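Local coordinates for protein phenolic acid decarboxylase (Sedimentibacter hydroxybenzoicus, PDB 7AE5) that catalyses the reversible, non-oxidative decarboxylation of 4-hydroxybenzoate and 3,4-dihydroxybenzoate under anaerobic conditions, as a UbiD-family enzyme that uses prenylated FMN and manganese, at residues Pro202-Ile207 with Leu251-Gly256; Gly263-Arg268 with Cys290-Asp295. All blocks are in the same frame, centred on the assembly; numbering follows the deposited sequence.

Contact 1: residues Pro202-Ile207 with Leu251-Gly256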
ATOM      1  N   PRO C 202     -18.705 -47.373 -21.157  1.00 66.15           N
ATOM      2  CA  PRO C 202     -20.150 -47.230 -20.950  1.00 62.34           C
ATOM      3  C   PRO C 202     -20.486 -46.196 -19.887  1.00 61.98           C
ATOM      4  O   PRO C 202     -19.830 -46.103 -18.847  1.00 65.65           O
ATOM      5  CB  PRO C 202     -20.589 -48.635 -20.510  1.00 63.73           C
ATOM      6  CG  PRO C 202     -19.318 -49.404 -20.207  1.00 68.32           C
ATOM      7  CD  PRO C 202     -18.142 -48.501 -20.400  1.00 70.26           C
ATOM      8  N   ILE C 203     -21.521 -45.402 -20.175  1.00 67.10           N
ATOM      9  CA  ILE C 203     -22.090 -44.461 -19.218  1.00 66.46           C
ATOM     10  C   ILE C 203     -23.607 -44.533 -19.313  1.00 63.61           C
ATOM     11  O   ILE C 203     -24.173 -45.038 -20.285  1.00 61.65           O
ATOM     12  CB  ILE C 203     -21.622 -42.999 -19.440  1.00 65.10           C
ATOM     13  CG1 ILE C 203     -22.439 -42.329 -20.546  1.00 60.67           C
ATOM     14  CG2 ILE C 203     -20.132 -42.928 -19.747  1.00 68.15           C
ATOM     15  CD1 ILE C 203     -22.164 -40.851 -20.685  1.00 59.30           C
ATOM     16  N   ALA C 204     -24.265 -44.020 -18.277  1.00 55.74           N
ATOM     17  CA  ALA C 204     -25.711 -43.862 -18.250  1.00 54.01           C
ATOM     18  C   ALA C 204     -26.045 -42.409 -17.951  1.00 52.90           C
ATOM     19  O   ALA C 204     -25.449 -41.797 -17.058  1.00 55.12           O
ATOM     20  CB  ALA C 204     -26.356 -44.778 -17.208  1.00 56.88           C
ATOM     21  N   ILE C 205     -26.991 -41.858 -18.704  1.00 54.25           N
ATOM     22  CA  ILE C 205     -27.386 -40.458 -18.590  1.00 53.10           C
ATOM     23  C   ILE C 205     -28.849 -40.431 -18.169  1.00 54.70           C
ATOM     24  O   ILE C 205     -29.733 -40.784 -18.959  1.00 54.78           O
ATOM     25  CB  ILE C 205     -27.174 -39.693 -19.904  1.00 50.19           C
ATOM     26  CG1 ILE C 205     -25.704 -39.743 -20.321  1.00 49.60           C
ATOM     27  CG2 ILE C 205     -27.633 -38.255 -19.768  1.00 49.24           C
ATOM     28  CD1 ILE C 205     -25.472 -39.340 -21.758  1.00 48.16           C
ATOM     29  N   THR C 206     -29.106 -40.020 -16.931  1.00 58.89           N
ATOM     30  CA  THR C 206     -30.457 -39.987 -16.388  1.00 61.19           C
ATOM     31  C   THR C 206     -30.988 -38.560 -16.369  1.00 61.03           C
ATOM     32  O   THR C 206     -30.282 -37.625 -15.975  1.00 58.86           O
ATOM     33  CB  THR C 206     -30.500 -40.579 -14.977  1.00 63.87           C
ATOM     34  OG1 THR C 206     -29.857 -39.686 -14.059  1.00 64.81           O
ATOM     35  CG2 THR C 206     -29.798 -41.930 -14.947  1.00 64.40           C
ATOM     36  N   ILE C 207     -32.239 -38.400 -16.797  1.00 55.74           N
ATOM     37  CA  ILE C 207     -32.893 -37.103 -16.912  1.00 54.47           C
ATOM     38  C   ILE C 207     -34.216 -37.161 -16.162  1.00 56.39           C
ATOM     39  O   ILE C 207     -34.949 -38.152 -16.256  1.00 58.56           O
ATOM     40  CB  ILE C 207     -33.118 -36.714 -18.389  1.00 53.76           C
ATOM     41  CG1 ILE C 207     -31.794 -36.751 -19.158  1.00 50.25           C
ATOM     42  CG2 ILE C 207     -33.762 -35.339 -18.496  1.00 53.13           C
ATOM     43  CD1 ILE C 207     -31.958 -36.787 -20.662  1.00 49.49           C
ATOM     44  N   LEU C 251     -23.435 -50.490 -13.948  1.00 65.11           N
ATOM     45  CA  LEU C 251     -24.044 -49.167 -13.905  1.00 64.28           C
ATOM     46  C   LEU C 251     -25.458 -49.263 -13.351  1.00 63.96           C
ATOM     47  O   LEU C 251     -26.266 -50.069 -13.830  1.00 65.02           O
ATOM     48  CB  LEU C 251     -24.060 -48.532 -15.297  1.00 63.76           C
ATOM     49  CG  LEU C 251     -22.682 -48.163 -15.849  1.00 64.40           C
ATOM     50  CD1 LEU C 251     -22.802 -47.482 -17.200  1.00 63.72           C
ATOM     51  CD2 LEU C 251     -21.935 -47.283 -14.858  1.00 64.89           C
ATOM     52  N   TYR C 252     -25.750 -48.433 -12.349  1.00 67.19           N
ATOM     53  CA  TYR C 252     -27.041 -48.407 -11.687  1.00 67.61           C
ATOM     54  C   TYR C 252     -27.615 -46.998 -11.768  1.00 65.99           C
ATOM     55  O   TYR C 252     -26.912 -46.003 -11.556  1.00 65.49           O
ATOM     56  CB  TYR C 252     -26.940 -48.867 -10.225  1.00 68.77           C
ATOM     57  CG  TYR C 252     -26.843 -50.377 -10.080  1.00 70.95           C
ATOM     58  CD1 TYR C 252     -25.710 -51.063 -10.510  1.00 71.26           C
ATOM     59  CD2 TYR C 252     -27.879 -51.114  -9.522  1.00 72.75           C
ATOM     60  CE1 TYR C 252     -25.614 -52.438 -10.383  1.00 73.33           C
ATOM     61  CE2 TYR C 252     -27.792 -52.491  -9.394  1.00 74.85           C
ATOM     62  CZ  TYR C 252     -26.658 -53.147  -9.826  1.00 75.11           C
ATOM     63  OH  TYR C 252     -26.569 -54.516  -9.698  1.00 77.28           O
ATOM     64  N   VAL C 253     -28.891 -46.942 -12.108  1.00 69.26           N
ATOM     65  CA  VAL C 253     -29.607 -45.695 -12.333  1.00 67.95           C
ATOM     66  C   VAL C 253     -30.722 -45.625 -11.300  1.00 68.84           C
ATOM     67  O   VAL C 253     -31.145 -46.660 -10.759  1.00 70.64           O
ATOM     68  CB  VAL C 253     -30.124 -45.596 -13.787  1.00 67.62           C
ATOM     69  CG1 VAL C 253     -28.986 -45.867 -14.775  1.00 67.03           C
ATOM     70  CG2 VAL C 253     -31.268 -46.557 -14.015  1.00 69.44           C
ATOM     71  N   PRO C 254     -31.223 -44.421 -10.994  1.00 65.77           N
ATOM     72  CA  PRO C 254     -32.364 -44.332 -10.085  1.00 66.68           C
ATOM     73  C   PRO C 254     -33.658 -44.857 -10.686  1.00 68.01           C
ATOM     74  O   PRO C 254     -33.968 -44.648 -11.863  1.00 67.57           O
ATOM     75  CB  PRO C 254     -32.396 -42.842  -9.744  1.00 64.94           C
ATOM     76  CG  PRO C 254     -31.490 -42.142 -10.818  1.00 63.25           C
ATOM     77  CD  PRO C 254     -31.161 -43.183 -11.803  1.00 64.01           C
ATOM     78  N   ALA C 255     -34.418 -45.583  -9.849  1.00 78.26           N
ATOM     79  CA  ALA C 255     -35.578 -46.324 -10.366  1.00 79.90           C
ATOM     80  C   ALA C 255     -36.584 -45.392 -11.021  1.00 79.25           C
ATOM     81  O   ALA C 255     -37.211 -45.770 -12.010  1.00 79.91           O
ATOM     82  CB  ALA C 255     -36.230 -47.131  -9.242  1.00 81.89           C
ATOM     83  N   GLY C 256     -36.698 -44.158 -10.533  1.00 69.79           N
ATOM     84  CA  GLY C 256     -37.742 -43.256 -10.969  1.00 69.38           C
ATOM     85  C   GLY C 256     -37.372 -42.189 -11.977  1.00 67.49           C
ATOM     86  O   GLY C 256     -38.160 -41.255 -12.166  1.00 67.01           O
TER

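Contact 2: residues Gly263-Arg268 with Cys290-Asp295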
ATOM      1  N   GLY C 263     -25.398 -45.670 -22.973  1.00 61.61           N
ATOM      2  CA  GLY C 263     -24.522 -45.580 -24.116  1.00 61.63           C
ATOM      3  C   GLY C 263     -23.071 -45.716 -23.721  1.00 62.60           C
ATOM      4  O   GLY C 263     -22.747 -46.254 -22.662  1.00 63.40           O
ATOM      5  N   HIS C 264     -22.195 -45.214 -24.590  1.00 57.40           N
ATOM      6  CA  HIS C 264     -20.764 -45.348 -24.372  1.00 58.26           C
ATOM      7  C   HIS C 264     -20.024 -44.196 -25.030  1.00 57.75           C
ATOM      8  O   HIS C 264     -20.439 -43.683 -26.073  1.00 56.79           O
ATOM      9  CB  HIS C 264     -20.233 -46.678 -24.922  1.00 58.94           C
ATOM     10  CG  HIS C 264     -20.364 -46.813 -26.407  1.00 58.31           C
ATOM     11  ND1 HIS C 264     -21.406 -47.490 -27.004  1.00 57.87           N
ATOM     12  CD2 HIS C 264     -19.584 -46.360 -27.418  1.00 58.02           C
ATOM     13  CE1 HIS C 264     -21.263 -47.449 -28.317  1.00 57.37           C
ATOM     14  NE2 HIS C 264     -20.164 -46.768 -28.594  1.00 57.42           N
ATOM     15  N   ILE C 265     -18.911 -43.802 -24.411  1.00 48.87           N
ATOM     16  CA  ILE C 265     -17.986 -42.879 -25.053  1.00 47.41           C
ATOM     17  C   ILE C 265     -17.328 -43.580 -26.233  1.00 47.74           C
ATOM     18  O   ILE C 265     -16.812 -44.698 -26.104  1.00 48.91           O
ATOM     19  CB  ILE C 265     -16.938 -42.374 -24.052  1.00 47.74           C
ATOM     20  CG1 ILE C 265     -17.614 -41.915 -22.758  1.00 47.80           C
ATOM     21  CG2 ILE C 265     -16.116 -41.253 -24.670  1.00 47.05           C
ATOM     22  CD1 ILE C 265     -16.743 -41.024 -21.897  1.00 48.06           C
ATOM     23  N   ILE C 266     -17.352 -42.931 -27.391  1.00 53.34           N
ATOM     24  CA  ILE C 266     -16.767 -43.498 -28.604  1.00 53.31           C
ATOM     25  C   ILE C 266     -15.264 -43.243 -28.574  1.00 53.77           C
ATOM     26  O   ILE C 266     -14.835 -42.080 -28.544  1.00 53.10           O
ATOM     27  CB  ILE C 266     -17.421 -42.905 -29.861  1.00 51.94           C
ATOM     28  CG1 ILE C 266     -18.930 -42.763 -29.647  1.00 51.38           C
ATOM     29  CG2 ILE C 266     -17.136 -43.780 -31.068  1.00 51.97           C
ATOM     30  CD1 ILE C 266     -19.653 -42.060 -30.777  1.00 50.03           C
ATOM     31  N   PRO C 267     -14.434 -44.286 -28.577  1.00 54.19           N
ATOM     32  CA  PRO C 267     -12.991 -44.079 -28.401  1.00 54.78           C
ATOM     33  C   PRO C 267     -12.365 -43.344 -29.576  1.00 53.80           C
ATOM     34  O   PRO C 267     -12.752 -43.533 -30.731  1.00 53.05           O
ATOM     35  CB  PRO C 267     -12.439 -45.506 -28.280  1.00 56.04           C
ATOM     36  CG  PRO C 267     -13.473 -46.373 -28.924  1.00 55.78           C
ATOM     37  CD  PRO C 267     -14.787 -45.714 -28.642  1.00 54.93           C
ATOM     38  N   ARG C 268     -11.386 -42.493 -29.256  1.00 62.73           N
ATOM     39  CA  ARG C 268     -10.562 -41.793 -30.245  1.00 61.65           C
ATOM     40  C   ARG C 268     -11.390 -40.891 -31.158  1.00 59.80           C
ATOM     41  O   ARG C 268     -11.077 -40.736 -32.340  1.00 58.79           O
ATOM     42  CB  ARG C 268      -9.738 -42.778 -31.082  1.00 62.26           C
ATOM     43  CG  ARG C 268      -9.121 -43.910 -30.280  1.00 64.22           C
ATOM     44  CD  ARG C 268      -8.177 -44.739 -31.132  1.00 64.74           C
ATOM     45  NE  ARG C 268      -7.003 -43.979 -31.545  1.00 63.72           N
ATOM     46  CZ  ARG C 268      -6.014 -43.623 -30.735  1.00 63.62           C
ATOM     47  NH1 ARG C 268      -6.021 -43.941 -29.451  1.00 64.80           N
ATOM     48  NH2 ARG C 268      -4.991 -42.932 -31.228  1.00 61.99           N
ATOM     49  N   CYS C 290     -15.359 -35.022 -26.419  1.00 66.24           N
ATOM     50  CA  CYS C 290     -15.722 -36.402 -26.684  1.00 67.23           C
ATOM     51  C   CYS C 290     -17.190 -36.512 -27.060  1.00 66.74           C
ATOM     52  O   CYS C 290     -18.015 -35.678 -26.673  1.00 66.10           O
ATOM     53  CB  CYS C 290     -15.452 -37.273 -25.460  1.00 68.85           C
ATOM     54  SG  CYS C 290     -13.723 -37.664 -25.206  1.00 69.88           S
ATOM     55  N   GLU C 291     -17.514 -37.559 -27.813  1.00 62.30           N
ATOM     56  CA  GLU C 291     -18.896 -37.898 -28.109  1.00 62.00           C
ATOM     57  C   GLU C 291     -19.285 -39.239 -27.499  1.00 63.19           C
ATOM     58  O   GLU C 291     -18.452 -40.126 -27.285  1.00 64.22           O
ATOM     59  CB  GLU C 291     -19.177 -37.936 -29.614  1.00 61.08           C
ATOM     60  CG  GLU C 291     -19.209 -36.584 -30.291  1.00 59.65           C
ATOM     61  CD  GLU C 291     -19.835 -36.651 -31.674  1.00 58.75           C
ATOM     62  OE1 GLU C 291     -20.314 -37.739 -32.060  1.00 59.28           O
ATOM     63  OE2 GLU C 291     -19.879 -35.610 -32.364  1.00 57.52           O
ATOM     64  N   VAL C 292     -20.578 -39.359 -27.219  1.00 52.26           N
ATOM     65  CA  VAL C 292     -21.171 -40.562 -26.656  1.00 53.11           C
ATOM     66  C   VAL C 292     -22.211 -41.076 -27.640  1.00 52.54           C
ATOM     67  O   VAL C 292     -23.083 -40.320 -28.082  1.00 51.55           O
ATOM     68  CB  VAL C 292     -21.809 -40.287 -25.279  1.00 53.38           C
ATOM     69  CG1 VAL C 292     -22.515 -41.538 -24.736  1.00 54.04           C
ATOM     70  CG2 VAL C 292     -20.766 -39.787 -24.297  1.00 53.96           C
ATOM     71  N   LYS C 293     -22.113 -42.354 -27.990  1.00 62.03           N
ATOM     72  CA  LYS C 293     -23.172 -43.014 -28.736  1.00 61.62           C
ATOM     73  C   LYS C 293     -24.207 -43.530 -27.749  1.00 61.91           C
ATOM     74  O   LYS C 293     -23.860 -44.058 -26.691  1.00 62.78           O
ATOM     75  CB  LYS C 293     -22.629 -44.164 -29.585  1.00 62.09           C
ATOM     76  CG  LYS C 293     -23.596 -44.643 -30.655  1.00 61.45           C
ATOM     77  CD  LYS C 293     -22.984 -45.743 -31.502  1.00 61.89           C
ATOM     78  CE  LYS C 293     -23.153 -45.454 -32.984  1.00 60.96           C
ATOM     79  NZ  LYS C 293     -24.585 -45.416 -33.393  1.00 60.18           N
ATOM     80  N   ILE C 294     -25.477 -43.355 -28.088  1.00 52.36           N
ATOM     81  CA  ILE C 294     -26.579 -43.749 -27.219  1.00 52.41           C
ATOM     82  C   ILE C 294     -27.118 -45.072 -27.746  1.00 53.11           C
ATOM     83  O   ILE C 294     -27.707 -45.128 -28.831  1.00 53.31           O
ATOM     84  CB  ILE C 294     -27.660 -42.662 -27.158  1.00 51.43           C
ATOM     85  CG1 ILE C 294     -27.205 -41.549 -26.212  1.00 51.49           C
ATOM     86  CG2 ILE C 294     -28.985 -43.241 -26.682  1.00 52.41           C
ATOM     87  CD1 ILE C 294     -28.126 -40.363 -26.175  1.00 50.53           C
ATOM     88  N   ASP C 295     -26.890 -46.146 -26.988  1.00 65.24           N
ATOM     89  CA  ASP C 295     -27.225 -47.494 -27.431  1.00 65.62           C
ATOM     90  C   ASP C 295     -28.641 -47.913 -27.062  1.00 66.87           C
ATOM     91  O   ASP C 295     -29.229 -48.749 -27.758  1.00 68.07           O
ATOM     92  CB  ASP C 295     -26.233 -48.504 -26.845  1.00 66.62           C
ATOM     93  CG  ASP C 295     -24.799 -48.217 -27.247  1.00 67.08           C
ATOM     94  OD1 ASP C 295     -24.477 -48.357 -28.446  1.00 66.86           O
ATOM     95  OD2 ASP C 295     -23.994 -47.853 -26.364  1.00 67.67           O
TER

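Contact 1: residues Pro202-Ile207 with Leu251-Gly256
Ala-204 and Thr-206 look across at Leu-251 and Val-253 from a strand that runs almost parallel to 252-254, the two directions differing by 1°. The axes nevertheless stay 8.1 Å apart, too far for backbone pairing, so the contact is made by side chains packing on side chains and on main chain. Leu-251 buries the most surface. Its CD1 methyl lies against the main chain, 3.7 Å from Ile-203 CA, and also touches the ring of Pro-202 at CB, 4.1 Å away. A long, branched residue suits this place because it can cover backbone as well as ring. Next along, the CB of Ala-204 meets Val-253 CG1 at 3.7 Å; the small alanine lets the valine methyl come close to the strand. Here, in the Rift-related, FMN-binding domain, a strand of the small mixed sheet, outermost within this chain and paired with 241-244, packs on the face of the large antiparallel sheet that carries Ala-204 and Thr-206. Thr-206 divides its two branches between the layers. Its chi1 of 71° sets OG1 between the backbone N and carbonyl carbon, where it hydrogen-bonds to Ser-147 O and Asn-209 ND2, and leaves the methyl for the contact. The Thr-206 and Pro-254 side chains meet tip to tip, CG2 to CD at 3.6 Å; those of Thr-206 and Val-253 cross obliquely, Thr-206 CG2 lying 3.9 Å from Val-253 CB. Threonine thus satisfies a buried hydroxyl while offering an apolar surface. On the large sheet's other face, the Ile-203 side chain comes within about 5 Å of that of Met-184, a predicted prenylated FMN-binding residue.

Contact 2: residues Gly263-Arg268 with Cys290-Asp295
The imidazole of His-264 has the CB of Lys-293 over one face, a CH-pi contact 4.0 Å from that carbon to the ring centroid, with Lys-293 O over the same face, nearer the rim, and the carboxylate of Asp-295 at its edge. His-264 ND1 donates to the syn lone pair of Asp-295 OD2 at 2.7 Å, with the oxygen tilted 23° from the ring plane. Ring and carboxylate planes differ by 20°, and Asp-295 OD1 sits 3.3 Å from His-264 CE1. An alanine in place of His-264 would probably cost Asp-295 OD2 its bond from the ring, leaving the weak one to Tyr-248 OH, and open a gap beside Lys-293 CB. In the backbone, His-264 and Lys-293 form an antiparallel hydrogen-bonded pair, His-264 N to Lys-293 O and Lys-293 N to His-264 O both measuring 2.9 Å. A beta carbon on Gly-263 would come within about 2.1 Å of Lys-293 O, a clash, so glycine suits the place. Beyond the pair, Ile-266 N bonds to Glu-291 O at 3.0 Å, while Ile-266 CD1 lies 3.8 Å from Lys-293 CB. Ile-265 and Val-292 supply branched apolar groups to the buried face, where Ile-265 CG1 lies 4.1 Å from Val-292 CG2. The charged ends turn elsewhere: Lys-293 forms a salt bridge with Asp-175, and Glu-291 with Arg-176 and Lys-172. Strand 259-265 is held between 201-207 and 287-299 in the antiparallel sheet, with 176-179 on the further side of 287-299 and Leu-191 of helix 188-196 packed on Ile-265.

How the contacts relate
Contact 1 closes before contact 2 opens, so the two follow in series along the chain, and strand 252-254 leads directly into 259-265. Their centres are 15 Å apart, on the same side of the chain's centre and within the Rift-related domain. Strands 201-207 and 259-265 are neighbours in the large antiparallel sheet, and a probable hydrogen bond from Ile-203 N to Gly-263 O, 2.9 Å long, ties the contacts together. Contact 1 joins that sheet to a second layer, whereas contact 2 is a pairing within it. Ile-203 of the first and Ile-265 of the second both approach Met-184, consistent with a shared wall near the predicted prenylated FMN site.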